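Long-range contacts in DNA replication protein DnaC (Aquifex aeolicus, PDB 3ECC), which acts as a bacterial helicase loader in the initiation of DNA replication and binds adenine nucleotide with magnesium, probably working with ATP: residues 15-19 with 178-182; 41-47 with 136-142; 79-83 with 117-122; 109-114 with 160-164; 126-130 with 169-173. All coordinates share one frame; numbering follows the deposited sequence.

How the contacts relate
Contact 2 is the core: two parallel strands of the central sheet, joined by backbone hydrogen bonds and ending at the nucleotide phosphates. The other four lie farther out: contacts 3 and 5 join side chain to side chain, whereas contacts 1 and 4 also set side chains against backbone. Contact 1 continues from the sheet at the nucleotide side, Ile179 bonding to Val44 of contact 2, and is partly exposed. Contacts 3 and 5 both use helix 116-131; each sets a lysine chain over an aromatic face, but contact 3 crosses near a right angle and is more buried. Contact 4 touches contacts 2, 3 and 5, and mixes leucine packing with an arginine lying among backbone carbonyls.

Contact 1. Residues 15-19 with 178-182; sequences KNVSQ and VIKGS
The carboxamide of Gln19 is the flat group that meets Gly181: its NE2 lies 3.7 Å from Gly181 CA, while Lys15 N donates to the other end of the amide. That bond, Lys15 N to Gln19 OE1, is 2.8 Å long, and the donor stands well above the carbonyl plane, 68° out of it, so it does not use a lone pair. Gln19 reaches this place because its chain runs extended beyond CG (chi2 165°). On the way its CG passes Ile179 CG2 at 4.0 Å, the two side chains crossing at about a right angle. Glycine suits position 181, since the missing CB lets the amide come close to the backbone. Next to Gln19 in the sequence, Ser18 sits over the 178-182 chain, its CB 3.6 Å from Lys180 N and its OG 3.7 Å from Val178 O; a small side chain fits where helix and loop backbones come this near. Asn16, a common N-cap residue, occupies that position at the start of helix 17-31. Outward, Gln19 touches Tyr12, Pro14 and the bound ADP, and Ile179 packs on Val49 of the P-loop. Putting an alanine at Gln19 would remove the amide and is likely to leave Lys15 N without its acceptor and open a gap beside Gly181 and the nucleotide. No hydrogen bond crosses between the segments, which implies that van der Waals fit holds them together here, while the bond from Lys15 N probably helps to hold the amide beside the ADP pocket.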
# COMPACT_ATOMS: atom_id res chain seq x y z
N LYS A 15 7.19 15.61 -11.00
CA LYS A 15 7.15 17.06 -10.95
C LYS A 15 8.16 17.64 -9.97
O LYS A 15 8.20 18.86 -9.77
CB LYS A 15 5.74 17.57 -10.64
CG LYS A 15 4.75 17.36 -11.79
CD LYS A 15 3.87 18.59 -12.01
CE LYS A 15 2.92 18.41 -13.20
NZ LYS A 15 3.60 17.80 -14.40
N ASN A 16 8.95 16.77 -9.35
CA ASN A 16 10.08 17.18 -8.51
C ASN A 16 11.06 16.02 -8.28
O ASN A 16 10.87 14.92 -8.80
CB ASN A 16 9.61 17.78 -7.18
CG ASN A 16 8.95 16.76 -6.27
OD1 ASN A 16 7.91 16.18 -6.60
ND2 ASN A 16 9.55 16.55 -5.10
N VAL A 17 12.10 16.29 -7.51
CA VAL A 17 13.11 15.29 -7.22
C VAL A 17 12.51 14.04 -6.55
O VAL A 17 12.83 12.91 -6.93
CB VAL A 17 14.27 15.88 -6.36
CG1 VAL A 17 15.25 14.79 -5.97
CG2 VAL A 17 14.99 16.98 -7.12
N SER A 18 11.62 14.26 -5.58
CA SER A 18 10.94 13.17 -4.86
C SER A 18 10.23 12.21 -5.80
O SER A 18 10.39 11.00 -5.70
CB SER A 18 9.91 13.72 -3.86
OG SER A 18 10.51 14.07 -2.63
N GLN A 19 9.45 12.78 -6.72
CA GLN A 19 8.65 11.98 -7.66
C GLN A 19 9.53 11.25 -8.66
O GLN A 19 9.16 10.19 -9.17
CB GLN A 19 7.65 12.88 -8.39
CG GLN A 19 6.45 13.27 -7.54
CD GLN A 19 5.67 14.43 -8.13
OE1 GLN A 19 5.30 14.42 -9.31
NE2 GLN A 19 5.39 15.44 -7.30
N VAL A 178 9.22 8.57 0.39
CA VAL A 178 8.51 9.79 0.70
C VAL A 178 8.31 10.64 -0.54
O VAL A 178 9.23 10.82 -1.34
CB VAL A 178 9.21 10.60 1.77
CG1 VAL A 178 8.37 11.81 2.12
CG2 VAL A 178 9.43 9.75 2.99
N ILE A 179 7.10 11.16 -0.70
CA ILE A 179 6.75 11.98 -1.85
C ILE A 179 6.30 13.35 -1.38
O ILE A 179 5.38 13.47 -0.56
CB ILE A 179 5.65 11.31 -2.67
CG1 ILE A 179 6.12 9.93 -3.12
CG2 ILE A 179 5.28 12.17 -3.87
CD1 ILE A 179 5.11 9.22 -3.92
N LYS A 180 6.96 14.38 -1.89
CA LYS A 180 6.82 15.72 -1.32
C LYS A 180 6.39 16.78 -2.33
O LYS A 180 6.86 17.91 -2.29
CB LYS A 180 8.11 16.14 -0.62
CG LYS A 180 8.39 15.33 0.62
CD LYS A 180 9.12 16.15 1.68
CE LYS A 180 10.61 16.28 1.38
NZ LYS A 180 11.37 15.05 1.77
N GLY A 181 5.48 16.42 -3.23
CA GLY A 181 4.92 17.40 -4.15
C GLY A 181 4.11 18.47 -3.44
O GLY A 181 3.61 18.26 -2.33
N SER A 182 3.97 19.64 -4.06
CA SER A 182 3.25 20.73 -3.42
C SER A 182 2.09 21.22 -4.29
O SER A 182 2.11 21.10 -5.51
CB SER A 182 4.19 21.90 -3.11
OG SER A 182 3.86 22.51 -1.88

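Contact 2. Residues 41-47 with 136-142; sequences LTFVGSP and TIITTNY. With BEF (beryllium trifluoride ion), chain D.
This contact pairs two neighbouring strands in the parallel sheet of a P-loop NTPase, Leu41 to Gly45 running into the Walker A loop and Thr136 to Asn141 ending beside the beryllium trifluoride. Ile138 N bonds to Leu41 O at 2.9 Å, Phe43 N to Ile138 O at 2.8 Å and Thr140 N to Phe43 O at 2.8 Å. Phe43 and Thr139 share the face covered by helix 51-65, where Ile137 CG2 meets the phenylalanine ring at its edge, in plane, 3.5 Å from Phe43 CE2. Val44 and Thr140 point side by side to the other face, beneath helix 153-162. Val44 CG1 also packs on Tyr142 CB. Thr139 OG1 bonds to Asp107 and to the backbone of Asp108, so its polar end faces the magnesium-binding residues while its methyl packs on Phe43. Gly45 adopts backbone angles that call for glycine (phi 150°), and its carbonyl accepts from Lys51 NZ. The bonds from Gly45 N to Thr140 O, 3.4 Å, and from Tyr142 N to Gly45 O are weak. The chemistry implies a division of labour: backbone bonds unite the strands, while Ser46, Pro47 and Asn141 line the pocket of the phosphate mimic.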
# COMPACT_ATOMS: atom_id res chain seq x y z
N LEU A 41 6.32 -1.76 -1.47
CA LEU A 41 6.71 -0.37 -1.34
C LEU A 41 5.71 0.35 -0.45
O LEU A 41 4.54 -0.03 -0.39
CB LEU A 41 6.76 0.32 -2.71
CG LEU A 41 7.57 -0.35 -3.82
CD1 LEU A 41 7.20 0.22 -5.18
CD2 LEU A 41 9.08 -0.22 -3.56
N THR A 42 6.18 1.38 0.23
CA THR A 42 5.34 2.20 1.07
C THR A 42 5.45 3.66 0.65
O THR A 42 6.53 4.26 0.68
CB THR A 42 5.73 2.06 2.55
OG1 THR A 42 5.72 0.67 2.91
CG2 THR A 42 4.75 2.82 3.44
N PHE A 43 4.32 4.24 0.25
CA PHE A 43 4.27 5.62 -0.21
C PHE A 43 3.69 6.51 0.87
O PHE A 43 2.55 6.32 1.30
CB PHE A 43 3.41 5.74 -1.47
CG PHE A 43 3.92 4.95 -2.64
CD1 PHE A 43 4.86 5.50 -3.50
CD2 PHE A 43 3.46 3.67 -2.88
CE1 PHE A 43 5.32 4.78 -4.58
CE2 PHE A 43 3.91 2.94 -3.97
CZ PHE A 43 4.85 3.50 -4.82
N VAL A 44 4.47 7.48 1.31
CA VAL A 44 4.06 8.40 2.35
C VAL A 44 4.03 9.81 1.79
O VAL A 44 4.74 10.11 0.84
CB VAL A 44 5.04 8.33 3.55
CG1 VAL A 44 4.43 8.98 4.78
CG2 VAL A 44 5.39 6.89 3.86
N GLY A 45 3.18 10.66 2.36
CA GLY A 45 3.12 12.06 1.94
C GLY A 45 1.76 12.71 2.09
O GLY A 45 0.77 12.05 2.44
N SER A 46 1.71 14.00 1.82
CA SER A 46 0.47 14.78 1.85
C SER A 46 -0.46 14.43 0.68
O SER A 46 -0.04 13.77 -0.28
CB SER A 46 0.80 16.27 1.82
OG SER A 46 1.22 16.69 3.10
N PRO A 47 -1.75 14.85 0.77
CA PRO A 47 -2.77 14.72 -0.28
C PRO A 47 -2.36 15.33 -1.63
O PRO A 47 -1.61 16.30 -1.66
CB PRO A 47 -3.96 15.49 0.29
CG PRO A 47 -3.80 15.40 1.77
CD PRO A 47 -2.32 15.36 2.04
N THR A 136 3.30 -6.54 -0.65
CA THR A 136 2.17 -5.66 -0.43
C THR A 136 2.59 -4.20 -0.49
O THR A 136 3.56 -3.78 0.15
CB THR A 136 1.44 -5.98 0.91
OG1 THR A 136 0.77 -4.81 1.39
CG2 THR A 136 2.43 -6.44 1.97
N ILE A 137 1.85 -3.42 -1.28
CA ILE A 137 2.13 -2.01 -1.45
C ILE A 137 1.14 -1.16 -0.65
O ILE A 137 -0.05 -1.45 -0.62
CB ILE A 137 2.11 -1.61 -2.93
CG1 ILE A 137 3.13 -2.45 -3.71
CG2 ILE A 137 2.39 -0.11 -3.09
CD1 ILE A 137 2.97 -2.38 -5.23
N ILE A 138 1.65 -0.12 -0.01
CA ILE A 138 0.84 0.70 0.88
C ILE A 138 1.01 2.17 0.51
O ILE A 138 2.10 2.61 0.18
CB ILE A 138 1.27 0.49 2.36
CG1 ILE A 138 0.94 -0.92 2.83
CG2 ILE A 138 0.63 1.55 3.27
CD1 ILE A 138 1.74 -1.35 4.03
N THR A 139 -0.09 2.91 0.54
CA THR A 139 -0.01 4.37 0.51
C THR A 139 -0.64 4.91 1.78
O THR A 139 -1.67 4.41 2.23
CB THR A 139 -0.68 5.00 -0.73
OG1 THR A 139 -2.10 5.00 -0.58
CG2 THR A 139 -0.30 4.24 -1.99
N THR A 140 -0.01 5.92 2.36
CA THR A 140 -0.45 6.42 3.65
C THR A 140 -0.23 7.92 3.76
O THR A 140 0.63 8.50 3.08
CB THR A 140 0.26 5.67 4.82
OG1 THR A 140 -0.29 6.11 6.07
CG2 THR A 140 1.77 5.91 4.80
N ASN A 141 -1.00 8.55 4.64
CA ASN A 141 -0.87 9.97 4.87
C ASN A 141 0.13 10.32 5.97
O ASN A 141 0.14 9.70 7.02
CB ASN A 141 -2.23 10.56 5.19
CG ASN A 141 -2.64 11.59 4.19
OD1 ASN A 141 -2.00 12.63 4.06
ND2 ASN A 141 -3.69 11.29 3.44
N TYR A 142 0.96 11.33 5.70
CA TYR A 142 1.83 11.89 6.72
C TYR A 142 1.43 13.32 7.04
O TYR A 142 1.40 14.18 6.15
CB TYR A 142 3.30 11.82 6.30
CG TYR A 142 4.28 12.20 7.40
CD1 TYR A 142 4.12 11.71 8.71
CD2 TYR A 142 5.37 13.03 7.14
CE1 TYR A 142 5.01 12.07 9.72
CE2 TYR A 142 6.27 13.38 8.15
CZ TYR A 142 6.09 12.90 9.43
OH TYR A 142 6.98 13.24 10.43
BE BEF D . -4.48 10.79 -0.77
F1 BEF D . -2.91 11.19 -0.08
F2 BEF D . -4.79 9.15 -1.38
F3 BEF D . -5.52 12.13 -1.25

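Contact 3. Residues 79-83 with 117-122; sequences IFRLK and WQRELI
Ile79 is the knob of this contact, seated in a hole formed by Trp117, Gln118, Leu121 and Ile122. Its two branches divide the work: CG2 meets Trp117 CZ3 at 3.5 Å and Gln118 CG at 3.6 Å, while CD1 reaches Ile122 CG1 at 3.6 Å. A branched aliphatic residue suits a hole with such different walls. Beside it, Lys83 lays its chain across the indole. With CG anti to the backbone N (chi1 -164°), the lysine brings CD over the face of the six-membered ring and carries NZ onward to a cation-pi contact, 3.8 Å from the centroid of that Trp117 ring and 26° off its normal. The opposite face is covered by Gln118 CG of the tryptophan's own helix, offset toward the rim, and Phe80 CE1 comes to the indole edge, in plane, 4.0 Å from Trp117 CH2. The ring is thus bounded on both faces and at one edge. Leu121 CD1 adds looser contact with Leu82 CB, at 4.3 Å. In the next shell, Gln118 OE1 accepts from Ser115 N, which steadies the residue behind the indole. Leu82 packs on Phe94 and Leu95, and Ile122 on Leu109 and Leu114. The segment axes cross at 96° and 10.6 Å apart, a nearly perpendicular helix crossing with Ile79 as a knob in a hole, between two helices that each follow a strand of the parallel sheet, as in the alpha/beta layout of P-loop NTPases.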
# COMPACT_ATOMS: atom_id res chain seq x y z
N ILE A 79 -11.91 -3.18 4.43
CA ILE A 79 -12.28 -3.52 5.79
C ILE A 79 -13.79 -3.66 5.98
O ILE A 79 -14.24 -4.64 6.58
CB ILE A 79 -11.68 -2.50 6.78
CG1 ILE A 79 -10.21 -2.85 7.02
CG2 ILE A 79 -12.44 -2.48 8.10
CD1 ILE A 79 -9.40 -1.67 7.46
N PHE A 80 -14.57 -2.72 5.44
CA PHE A 80 -16.04 -2.80 5.50
C PHE A 80 -16.59 -4.03 4.78
O PHE A 80 -17.57 -4.63 5.23
CB PHE A 80 -16.70 -1.52 4.92
CG PHE A 80 -16.68 -0.34 5.86
CD1 PHE A 80 -17.16 -0.45 7.16
CD2 PHE A 80 -16.21 0.89 5.43
CE1 PHE A 80 -17.15 0.65 8.02
CE2 PHE A 80 -16.19 1.99 6.28
CZ PHE A 80 -16.66 1.87 7.58
N ARG A 81 -15.98 -4.38 3.65
CA ARG A 81 -16.36 -5.58 2.91
C ARG A 81 -16.17 -6.81 3.77
O ARG A 81 -17.12 -7.56 4.02
CB ARG A 81 -15.50 -5.74 1.66
CG ARG A 81 -15.99 -5.00 0.44
CD ARG A 81 -15.48 -5.70 -0.79
NE ARG A 81 -15.14 -4.76 -1.86
CZ ARG A 81 -14.64 -5.13 -3.04
NH1 ARG A 81 -14.43 -6.41 -3.30
NH2 ARG A 81 -14.36 -4.21 -3.96
N LEU A 82 -14.94 -7.01 4.24
CA LEU A 82 -14.58 -8.16 5.04
C LEU A 82 -15.39 -8.27 6.32
O LEU A 82 -15.95 -9.32 6.60
CB LEU A 82 -13.09 -8.15 5.37
CG LEU A 82 -12.15 -8.48 4.21
CD1 LEU A 82 -10.72 -8.10 4.57
CD2 LEU A 82 -12.24 -9.96 3.81
N LYS A 83 -15.46 -7.18 7.09
CA LYS A 83 -16.21 -7.21 8.36
C LYS A 83 -17.63 -7.74 8.16
O LYS A 83 -18.18 -8.39 9.05
CB LYS A 83 -16.25 -5.84 9.04
CG LYS A 83 -16.67 -5.92 10.49
CD LYS A 83 -17.67 -4.83 10.84
CE LYS A 83 -17.98 -4.81 12.34
NZ LYS A 83 -18.77 -3.61 12.76
N TRP A 117 -12.02 -3.52 15.92
CA TRP A 117 -12.20 -4.56 14.91
C TRP A 117 -11.55 -4.20 13.57
O TRP A 117 -11.23 -5.08 12.77
CB TRP A 117 -13.68 -4.90 14.71
CG TRP A 117 -14.53 -3.72 14.35
CD1 TRP A 117 -15.22 -2.91 15.21
CD2 TRP A 117 -14.78 -3.20 13.03
NE1 TRP A 117 -15.88 -1.92 14.51
CE2 TRP A 117 -15.63 -2.08 13.17
CE3 TRP A 117 -14.36 -3.58 11.75
CZ2 TRP A 117 -16.07 -1.33 12.08
CZ3 TRP A 117 -14.81 -2.84 10.66
CH2 TRP A 117 -15.65 -1.72 10.84
N GLN A 118 -11.39 -2.90 13.31
CA GLN A 118 -10.63 -2.43 12.16
C GLN A 118 -9.14 -2.62 12.38
O GLN A 118 -8.41 -2.98 11.46
CB GLN A 118 -10.92 -0.97 11.88
CG GLN A 118 -12.24 -0.69 11.20
CD GLN A 118 -12.43 0.78 10.87
OE1 GLN A 118 -12.36 1.65 11.74
NE2 GLN A 118 -12.69 1.07 9.60
N ARG A 119 -8.69 -2.36 13.60
CA ARG A 119 -7.30 -2.58 13.97
C ARG A 119 -6.99 -4.06 13.99
O ARG A 119 -5.84 -4.46 13.82
CB ARG A 119 -7.01 -1.97 15.35
CG ARG A 119 -7.39 -0.50 15.49
CD ARG A 119 -6.27 0.42 15.03
NE ARG A 119 -6.42 1.77 15.56
CZ ARG A 119 -5.76 2.24 16.62
NH1 ARG A 119 -4.89 1.47 17.26
NH2 ARG A 119 -5.97 3.49 17.03
N GLU A 120 -8.02 -4.88 14.21
CA GLU A 120 -7.90 -6.34 14.22
C GLU A 120 -7.57 -6.89 12.84
O GLU A 120 -6.65 -7.68 12.68
CB GLU A 120 -9.20 -6.99 14.73
CG GLU A 120 -9.36 -7.04 16.26
CD GLU A 120 -10.77 -7.45 16.71
OE1 GLU A 120 -11.59 -7.82 15.83
OE2 GLU A 120 -11.06 -7.41 17.93
N LEU A 121 -8.34 -6.46 11.84
CA LEU A 121 -8.16 -6.92 10.47
C LEU A 121 -6.87 -6.44 9.83
O LEU A 121 -6.18 -7.21 9.18
CB LEU A 121 -9.35 -6.48 9.61
CG LEU A 121 -10.58 -7.38 9.65
CD1 LEU A 121 -11.79 -6.61 9.15
CD2 LEU A 121 -10.34 -8.62 8.81
N ILE A 122 -6.54 -5.16 10.03
CA ILE A 122 -5.31 -4.59 9.48
C ILE A 122 -4.09 -5.35 10.00
O ILE A 122 -3.25 -5.80 9.22
CB ILE A 122 -5.19 -3.09 9.80
CG1 ILE A 122 -6.25 -2.30 9.02
CG2 ILE A 122 -3.81 -2.57 9.46
CD1 ILE A 122 -6.51 -0.91 9.58

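Contact 4. Residues 109-114 with 160-164; sequences LGSERL and SRLGE
Arg161 and Leu162, at the end of helix 153-162, carry most of this contact, meeting the loop from Leu109 to Leu114 that follows the Walker B strand of the P-loop fold. Asp107 at that strand's end and Asp108 just after it are magnesium-binding positions. Arg161 lies among three successive backbone carbonyls. Its CG sits between the backbone N and the carbonyl carbon (chi1 41°), and the chain then runs extended to NE, which carries CD to 3.2 Å from Gly110 O. The backbone position itself puts Arg161 CB 3.4 Å from Glu112 O. Ser111 O stands over one face of the guanidinium, and though it lies 3.2 Å from Arg161 NE the angle is too poor for a hydrogen bond. An arginine fits such a place because its positive group probably gains from the surrounding carbonyl dipoles. The guanidinium ends find their partners elsewhere: NH1 forms a salt bridge with Asp157, and NH2 a weak bond to Asn141 O. Ser111 in turn bonds through OG to Asp108, which ties the loop to a magnesium-binding residue. Gly110 suits its positive phi (34°), and a side chain there would head toward the leucines. Leu162 supplies the apolar half, its two methyls spread between two partners of the loop: CD1 packs on Leu109 CD2 at 3.9 Å. Ile122 of helix 116-131 touches all three leucines, closing the cluster. On the other branch, Leu162 CD2 meets Leu114 CD1 at 3.8 Å, and that same Leu114 CD1 lies 3.6 Å from Arg161 O.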
# COMPACT_ATOMS: atom_id res chain seq x y z
N LEU A 109 -4.02 3.65 3.94
CA LEU A 109 -3.98 2.73 5.08
C LEU A 109 -4.22 3.45 6.43
O LEU A 109 -3.42 4.28 6.86
CB LEU A 109 -2.68 1.92 5.10
CG LEU A 109 -2.45 0.92 6.24
CD1 LEU A 109 -3.53 -0.16 6.31
CD2 LEU A 109 -1.08 0.26 6.11
N GLY A 110 -5.36 3.12 7.04
CA GLY A 110 -5.77 3.66 8.34
C GLY A 110 -5.34 5.08 8.60
O GLY A 110 -4.85 5.40 9.68
N SER A 111 -5.54 5.95 7.61
CA SER A 111 -5.04 7.33 7.69
C SER A 111 -5.55 8.08 8.93
O SER A 111 -4.82 8.88 9.52
CB SER A 111 -5.37 8.12 6.40
OG SER A 111 -4.39 7.91 5.39
N GLU A 112 -6.81 7.80 9.31
CA GLU A 112 -7.42 8.39 10.50
C GLU A 112 -7.39 7.43 11.69
O GLU A 112 -6.47 6.61 11.81
CB GLU A 112 -8.85 8.84 10.21
CG GLU A 112 -8.96 10.15 9.43
CD GLU A 112 -8.44 11.35 10.22
OE1 GLU A 112 -8.34 11.27 11.47
OE2 GLU A 112 -8.16 12.40 9.58
N ARG A 113 -8.40 7.51 12.56
CA ARG A 113 -8.50 6.66 13.74
C ARG A 113 -9.53 5.53 13.57
O ARG A 113 -10.64 5.75 13.06
CB ARG A 113 -8.81 7.50 14.98
CG ARG A 113 -8.04 8.82 15.03
CD ARG A 113 -8.10 9.47 16.42
NE ARG A 113 -7.19 10.61 16.52
CZ ARG A 113 -6.70 11.09 17.66
NH1 ARG A 113 -7.02 10.53 18.82
NH2 ARG A 113 -5.87 12.13 17.64
N LEU A 114 -9.15 4.33 14.00
CA LEU A 114 -9.89 3.11 13.69
C LEU A 114 -10.40 2.41 14.94
O LEU A 114 -9.79 2.49 16.00
CB LEU A 114 -8.98 2.14 12.93
CG LEU A 114 -8.26 2.65 11.68
CD1 LEU A 114 -6.91 1.96 11.56
CD2 LEU A 114 -9.10 2.44 10.42
N SER A 160 0.71 5.18 15.89
CA SER A 160 -0.30 5.73 16.79
C SER A 160 -1.69 5.21 16.45
O SER A 160 -2.51 5.00 17.33
CB SER A 160 -0.27 7.26 16.74
OG SER A 160 -0.60 7.73 15.45
N ARG A 161 -1.93 4.99 15.16
CA ARG A 161 -3.25 4.56 14.69
C ARG A 161 -3.31 3.09 14.27
O ARG A 161 -4.39 2.58 13.99
CB ARG A 161 -3.74 5.46 13.56
CG ARG A 161 -2.68 5.86 12.55
CD ARG A 161 -3.10 7.10 11.75
NE ARG A 161 -2.31 7.26 10.52
CZ ARG A 161 -1.47 8.26 10.28
NH1 ARG A 161 -1.31 9.24 11.17
NH2 ARG A 161 -0.80 8.30 9.13
N LEU A 162 -2.16 2.43 14.24
CA LEU A 162 -2.09 1.03 13.81
C LEU A 162 -1.45 0.13 14.85
O LEU A 162 -1.75 -1.06 14.91
CB LEU A 162 -1.31 0.90 12.50
CG LEU A 162 -1.94 1.30 11.17
CD1 LEU A 162 -1.07 0.84 10.01
CD2 LEU A 162 -3.34 0.72 11.04
N GLY A 163 -0.57 0.70 15.67
CA GLY A 163 0.19 -0.07 16.64
C GLY A 163 1.63 -0.21 16.21
O GLY A 163 1.94 -0.15 15.02
N GLU A 164 2.52 -0.40 17.18
CA GLU A 164 3.96 -0.58 16.93
C GLU A 164 4.28 -1.86 16.16
O GLU A 164 5.13 -1.85 15.28
CB GLU A 164 4.73 -0.59 18.25
CG GLU A 164 4.72 0.71 19.02
CD GLU A 164 5.55 1.80 18.35
OE1 GLU A 164 6.45 1.46 17.54
OE2 GLU A 164 5.30 3.00 18.62

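Contact 5. Residues 126-130 with 169-173; sequences ITYRY and KIYEM
Two helices, 116-131 and 164-173, pack here by side chains at a partly exposed place away from the nucleotide site, the axes of their short segments 10.3 Å apart at closest and inclined by 32°. Tyr130 buries more surface here than any other residue. Its chi1 of 177° swings the ring away from its own backbone N and across to the second helix, where the aliphatic chain of Lys169 lies over one face: Lys169 CG stands 3.8 Å from the centroid of the Tyr130 ring, 5° off the normal, a CH-pi contact, and Lys169 CD comes to 3.5 Å from Tyr130 CD2. Glu172 CG approaches the ring edge, in plane, 3.8 Å from Tyr130 CE1, and Met173 CG packs against Tyr130 CD1 at 3.5 Å. Lysine suits the site because its long methylene chain can cover the ring while the amine continues outward. On the inner side Ile126 CD1 meets Ile170 CD1 at 4.2 Å, and Ile170 goes on to touch Ile138 of the sheet and Leu109. Arg129 turns the other way, bonding the carbonyls of Ser135 and Ser101. With an alanine in place of Tyr130, the Lys169 chain would probably lose the surface it rests on, leaving it freer to turn and a gap beside Met173. Much of the union is apolar surface: isoleucines toward the sheet and, farther out, an aromatic ring covered by the carbon chain of a charged residue.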
# COMPACT_ATOMS: atom_id res chain seq x y z
N ILE A 126 -1.73 -7.90 7.59
CA ILE A 126 -0.32 -7.53 7.49
C ILE A 126 0.62 -8.57 8.12
O ILE A 126 1.70 -8.86 7.57
CB ILE A 126 -0.08 -6.13 8.07
CG1 ILE A 126 -0.58 -5.09 7.06
CG2 ILE A 126 1.40 -5.91 8.37
CD1 ILE A 126 -1.00 -3.80 7.68
N THR A 127 0.22 -9.14 9.25
CA THR A 127 1.02 -10.20 9.88
C THR A 127 1.06 -11.46 9.00
O THR A 127 2.10 -12.11 8.86
CB THR A 127 0.47 -10.52 11.29
OG1 THR A 127 0.50 -9.32 12.08
CG2 THR A 127 1.30 -11.57 11.97
N TYR A 128 -0.07 -11.79 8.38
CA TYR A 128 -0.15 -12.91 7.47
C TYR A 128 0.79 -12.72 6.27
O TYR A 128 1.57 -13.61 5.93
CB TYR A 128 -1.58 -13.09 6.99
CG TYR A 128 -1.80 -14.34 6.19
CD1 TYR A 128 -2.15 -15.55 6.82
CD2 TYR A 128 -1.68 -14.34 4.81
CE1 TYR A 128 -2.36 -16.71 6.09
CE2 TYR A 128 -1.89 -15.49 4.06
CZ TYR A 128 -2.23 -16.67 4.70
OH TYR A 128 -2.44 -17.81 3.96
N ARG A 129 0.73 -11.54 5.67
CA ARG A 129 1.53 -11.22 4.49
C ARG A 129 2.99 -10.99 4.84
O ARG A 129 3.86 -11.16 3.99
CB ARG A 129 0.95 -10.01 3.75
CG ARG A 129 -0.43 -10.29 3.15
CD ARG A 129 -1.00 -9.10 2.40
NE ARG A 129 -0.34 -8.91 1.10
CZ ARG A 129 -0.52 -9.69 0.05
NH1 ARG A 129 -1.33 -10.74 0.12
NH2 ARG A 129 0.14 -9.45 -1.08
N TYR A 130 3.25 -10.62 6.09
CA TYR A 130 4.62 -10.60 6.65
C TYR A 130 5.18 -12.01 6.83
O TYR A 130 6.31 -12.29 6.45
CB TYR A 130 4.64 -9.85 7.99
CG TYR A 130 5.98 -9.82 8.69
CD1 TYR A 130 6.99 -8.96 8.27
CD2 TYR A 130 6.24 -10.64 9.79
CE1 TYR A 130 8.22 -8.92 8.91
CE2 TYR A 130 7.48 -10.61 10.43
CZ TYR A 130 8.46 -9.75 9.99
OH TYR A 130 9.68 -9.71 10.62
N LYS A 169 6.56 -4.29 11.20
CA LYS A 169 6.55 -5.30 10.14
C LYS A 169 6.46 -4.67 8.75
O LYS A 169 7.07 -5.15 7.81
CB LYS A 169 5.41 -6.31 10.36
CG LYS A 169 5.58 -7.16 11.60
CD LYS A 169 4.51 -8.21 11.71
CE LYS A 169 4.77 -9.15 12.88
NZ LYS A 169 4.59 -8.45 14.19
N ILE A 170 5.72 -3.57 8.65
CA ILE A 170 5.64 -2.79 7.42
C ILE A 170 7.02 -2.26 7.01
O ILE A 170 7.35 -2.19 5.82
CB ILE A 170 4.65 -1.61 7.56
CG1 ILE A 170 3.21 -2.13 7.64
CG2 ILE A 170 4.82 -0.60 6.42
CD1 ILE A 170 2.20 -1.06 8.02
N TYR A 171 7.82 -1.90 8.01
CA TYR A 171 9.15 -1.37 7.77
C TYR A 171 10.16 -2.44 7.35
O TYR A 171 11.08 -2.15 6.59
CB TYR A 171 9.64 -0.60 9.00
CG TYR A 171 10.93 0.15 8.78
CD1 TYR A 171 11.06 1.08 7.75
CD2 TYR A 171 12.03 -0.06 9.61
CE1 TYR A 171 12.25 1.78 7.55
CE2 TYR A 171 13.22 0.62 9.41
CZ TYR A 171 13.33 1.54 8.38
OH TYR A 171 14.51 2.23 8.18
N GLU A 172 9.99 -3.68 7.81
CA GLU A 172 10.87 -4.75 7.38
C GLU A 172 10.60 -5.16 5.93
O GLU A 172 11.53 -5.30 5.15
CB GLU A 172 10.83 -5.97 8.32
CG GLU A 172 11.37 -7.28 7.69
CD GLU A 172 12.13 -8.18 8.67
OE1 GLU A 172 11.94 -9.42 8.61
OE2 GLU A 172 12.91 -7.66 9.48
N MET A 173 9.33 -5.35 5.58
CA MET A 173 8.98 -5.89 4.26
C MET A 173 9.03 -4.87 3.12
O MET A 173 9.31 -5.23 1.97
CB MET A 173 7.61 -6.58 4.30
CG MET A 173 7.64 -7.98 4.94
SD MET A 173 7.96 -9.41 3.81
CE MET A 173 6.30 -9.91 3.35